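Local coordinates for protein alpha-glucosidase (Pseudoalteromonas sp. K8, PDB 5HQ4) that probably hydrolyses alpha-glucosidic bonds as a calcium-binding member of glycoside hydrolase family 97, and is likely to bind carbohydrate, at residues A[434-439]-A[453-458]. Sequence-based numbering, arbitrary orientation.
Sequences NTHEPI and TREGAR. With CA (calcium ion), chain G.
Asn-434 and Thr-453 sit side by side in neighbouring parallel strands of the TIM-barrel catalytic domain, where the C-terminal ends of strands 432-435 and 451-454 lead into loops that hold a calcium ion. The Asn-434 side chain lays OD1 against the Thr-453 methyl CG2, 3.4 Å away, while its ND2 is bonded to Asp-489. Thr-435, beta-branched and so at home in a strand, ties the pair through its backbone: its N donates to Thr-453 O, and its O accepts from Glu-455 N at 2.9 Å. His-436 offers a flat ring, and Glu-455 CB stands over its centre, 3.6 Å from the centroid in a CH-pi contact. The ring edge serves as second shell: ND1 bonds a calcium-bound water at 2.7 Å, and NE2 bonds Asp-489. Glu-437 bends at chi2 (75°) to bring OE2 to the calcium, beside OE1 of Glu-455, whose chain runs extended, while Glu-437 OE1 is held by the backbone N of Tyr-389; the carboxylate planes are 71° apart. Carboxylate oxygens are the hard ligands calcium prefers, and Glu-154 and Glu-461 supply two more. Another water accepts from the backbone N of Glu-437 and of Gly-456 and donates to Glu-455 OE1, fixing that oxygen. Pro-438 CD presses on Gly-456 CA at 3.4 Å, tighter than usual van der Waals contact; a side chain there would crowd the proline CG, and glycine readily adopts the positive phi. The proline also packs on the aliphatic part of Arg-454, whose bend at chi3 (60°) turns NH1 to donate to Ile-439 O at 2.8 Å. A leucine in its place would probably leave the buried Ile-439 carbonyl without this donor and its loop less firmly tied. Ile-439 O lies near the guanidinium plane, but NH1 sits above the carbonyl plane.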
ATOM      1  N   ASN A 434     -10.872  -3.571   2.751  1.00 12.60           N
ATOM      2  CA  ASN A 434      -9.762  -2.778   3.270  1.00 12.37           C
ATOM      3  C   ASN A 434      -9.013  -3.685   4.248  1.00 11.84           C
ATOM      4  O   ASN A 434      -9.509  -3.952   5.346  1.00 12.74           O
ATOM      5  CB  ASN A 434     -10.318  -1.512   3.938  1.00 13.20           C
ATOM      6  CG  ASN A 434      -9.331  -0.817   4.854  1.00 15.93           C
ATOM      7  OD1 ASN A 434      -8.122  -1.037   4.795  1.00 12.28           O
ATOM      8  ND2 ASN A 434      -9.858   0.064   5.705  1.00 13.57           N
ATOM      9  N   THR A 435      -7.841  -4.189   3.848  1.00 10.83           N
ATOM     10  CA  THR A 435      -7.154  -5.252   4.591  1.00  9.95           C
ATOM     11  C   THR A 435      -6.090  -4.670   5.516  1.00  9.60           C
ATOM     12  O   THR A 435      -5.102  -4.108   5.044  1.00 10.26           O
ATOM     13  CB  THR A 435      -6.490  -6.254   3.640  1.00 11.05           C
ATOM     14  OG1 THR A 435      -7.423  -6.670   2.640  1.00 12.77           O
ATOM     15  CG2 THR A 435      -5.997  -7.480   4.416  1.00 11.64           C
ATOM     16  N   HIS A 436      -6.270  -4.831   6.826  1.00 10.60           N
ATOM     17  CA  HIS A 436      -5.193  -4.542   7.762  1.00 13.06           C
ATOM     18  C   HIS A 436      -4.450  -5.833   8.088  1.00 13.17           C
ATOM     19  O   HIS A 436      -5.001  -6.929   7.956  1.00 10.71           O
ATOM     20  CB  HIS A 436      -5.736  -3.847   9.018  1.00 10.83           C
ATOM     21  CG  HIS A 436      -6.093  -2.410   8.767  1.00 12.69           C
ATOM     22  ND1 HIS A 436      -5.765  -1.389   9.633  1.00 15.91           N
ATOM     23  CD2 HIS A 436      -6.688  -1.820   7.698  1.00 11.52           C
ATOM     24  CE1 HIS A 436      -6.169  -0.235   9.123  1.00 14.83           C
ATOM     25  NE2 HIS A 436      -6.731  -0.469   7.950  1.00 12.31           N
ATOM     26  N   GLU A 437      -3.183  -5.692   8.474  1.00  9.08           N
ATOM     27  CA  GLU A 437      -2.237  -6.803   8.529  1.00  9.00           C
ATOM     28  C   GLU A 437      -2.334  -7.631   7.245  1.00 11.44           C
ATOM     29  O   GLU A 437      -2.660  -8.822   7.281  1.00 10.46           O
ATOM     30  CB  GLU A 437      -2.454  -7.666   9.765  1.00 11.26           C
ATOM     31  CG  GLU A 437      -2.332  -6.856  11.067  1.00 13.26           C
ATOM     32  CD  GLU A 437      -3.563  -5.978  11.321  1.00 15.15           C
ATOM     33  OE1 GLU A 437      -4.692  -6.484  11.171  1.00 13.49           O
ATOM     34  OE2 GLU A 437      -3.411  -4.776  11.630  1.00 18.22           O
ATOM     35  N   PRO A 438      -2.068  -7.019   6.091  1.00 10.50           N
ATOM     36  CA  PRO A 438      -2.325  -7.662   4.801  1.00  9.04           C
ATOM     37  C   PRO A 438      -1.092  -8.335   4.237  1.00 13.45           C
ATOM     38  O   PRO A 438      -0.019  -8.293   4.850  1.00 11.18           O
ATOM     39  CB  PRO A 438      -2.694  -6.466   3.920  1.00  9.64           C
ATOM     40  CG  PRO A 438      -1.663  -5.444   4.370  1.00  9.87           C
ATOM     41  CD  PRO A 438      -1.545  -5.655   5.903  1.00 13.43           C
ATOM     42  N   ILE A 439      -1.238  -8.933   3.055  1.00 10.77           N
ATOM     43  CA  ILE A 439      -0.113  -9.067   2.130  1.00 11.37           C
ATOM     44  C   ILE A 439       0.156  -7.697   1.516  1.00 10.23           C
ATOM     45  O   ILE A 439      -0.774  -6.906   1.298  1.00  9.57           O
ATOM     46  CB  ILE A 439      -0.428 -10.116   1.042  1.00 11.70           C
ATOM     47  CG1 ILE A 439       0.740 -10.262   0.060  1.00 12.30           C
ATOM     48  CG2 ILE A 439      -1.690  -9.725   0.248  1.00  9.50           C
ATOM     49  CD1 ILE A 439       1.973 -10.940   0.673  1.00 11.87           C
ATOM     50  N   THR A 453      -7.989  -0.868  -0.621  1.00 12.80           N
ATOM     51  CA  THR A 453      -6.861  -0.320   0.119  1.00 10.68           C
ATOM     52  C   THR A 453      -6.402  -1.347   1.153  1.00 12.05           C
ATOM     53  O   THR A 453      -7.007  -2.411   1.315  1.00  9.99           O
ATOM     54  CB  THR A 453      -7.242   1.025   0.756  1.00 12.65           C
ATOM     55  OG1 THR A 453      -6.054   1.706   1.192  1.00 13.37           O
ATOM     56  CG2 THR A 453      -8.204   0.819   1.935  1.00 10.24           C
ATOM     57  N   ARG A 454      -5.307  -1.027   1.840  1.00  9.47           N
ATOM     58  CA  ARG A 454      -4.786  -1.891   2.895  1.00 13.09           C
ATOM     59  C   ARG A 454      -3.878  -1.070   3.796  1.00 12.84           C
ATOM     60  O   ARG A 454      -3.526   0.069   3.491  1.00 11.07           O
ATOM     61  CB  ARG A 454      -4.023  -3.096   2.323  1.00 11.55           C
ATOM     62  CG  ARG A 454      -2.608  -2.771   1.806  1.00 10.08           C
ATOM     63  CD  ARG A 454      -2.120  -3.875   0.836  1.00  8.99           C
ATOM     64  NE  ARG A 454      -3.029  -3.982  -0.309  1.00  9.31           N
ATOM     65  CZ  ARG A 454      -3.334  -5.109  -0.950  1.00 13.13           C
ATOM     66  NH1 ARG A 454      -2.805  -6.273  -0.577  1.00 10.31           N
ATOM     67  NH2 ARG A 454      -4.181  -5.068  -1.975  1.00 11.31           N
ATOM     68  N   GLU A 455      -3.484  -1.677   4.910  1.00  9.72           N
ATOM     69  CA  GLU A 455      -2.531  -1.031   5.799  1.00 12.48           C
ATOM     70  C   GLU A 455      -1.128  -1.521   5.451  1.00  9.96           C
ATOM     71  O   GLU A 455      -0.521  -1.020   4.497  1.00  9.86           O
ATOM     72  CB  GLU A 455      -2.909  -1.308   7.260  1.00 11.60           C
ATOM     73  CG  GLU A 455      -2.175  -0.462   8.277  1.00 10.84           C
ATOM     74  CD  GLU A 455      -2.715  -0.708   9.673  1.00 18.22           C
ATOM     75  OE1 GLU A 455      -2.646  -1.865  10.131  1.00 16.24           O
ATOM     76  OE2 GLU A 455      -3.249   0.239  10.289  1.00 18.12           O
ATOM     77  N   GLY A 456      -0.598  -2.501   6.180  1.00 11.31           N
ATOM     78  CA  GLY A 456       0.696  -3.053   5.772  1.00  8.47           C
ATOM     79  C   GLY A 456       1.864  -2.103   5.939  1.00 12.13           C
ATOM     80  O   GLY A 456       2.796  -2.101   5.114  1.00  8.58           O
ATOM     81  N   ALA A 457       1.850  -1.321   7.013  1.00  8.14           N
ATOM     82  CA  ALA A 457       2.838  -0.318   7.385  1.00  9.43           C
ATOM     83  C   ALA A 457       2.297   0.308   8.659  1.00 11.23           C
ATOM     84  O   ALA A 457       1.114   0.140   8.981  1.00 11.75           O
ATOM     85  CB  ALA A 457       3.037   0.750   6.294  1.00  8.05           C
ATOM     86  N   ARG A 458       3.154   1.028   9.383  1.00  8.48           N
ATOM     87  CA  ARG A 458       2.679   1.738  10.566  1.00  8.81           C
ATOM     88  C   ARG A 458       1.850   2.941  10.139  1.00 13.27           C
ATOM     89  O   ARG A 458       2.353   3.843   9.460  1.00 12.35           O
ATOM     90  CB  ARG A 458       3.845   2.179  11.447  1.00  9.96           C
ATOM     91  CG  ARG A 458       4.503   1.021  12.221  1.00 11.89           C
ATOM     92  CD  ARG A 458       5.741   1.483  12.987  1.00 13.72           C
ATOM     93  NE  ARG A 458       5.503   2.643  13.866  1.00 11.93           N
ATOM     94  CZ  ARG A 458       5.812   2.694  15.159  1.00 14.53           C
ATOM     95  NH1 ARG A 458       6.365   1.647  15.758  1.00 10.40           N
ATOM     96  NH2 ARG A 458       5.596   3.811  15.853  1.00 10.64           N
TER
HETATM   97 CA    CA G 706      -2.566  -2.706  12.352  1.00 26.01          CA
HETATM   98  O   HOH W   1      -4.885  -2.196  12.083  1.00 13.74           O
HETATM   99  O   HOH W   2      -1.232  -3.627   8.728  1.00 10.49           O
HETATM  100  O   HOH W   3      -1.354  -3.755  14.123  1.00 23.32           O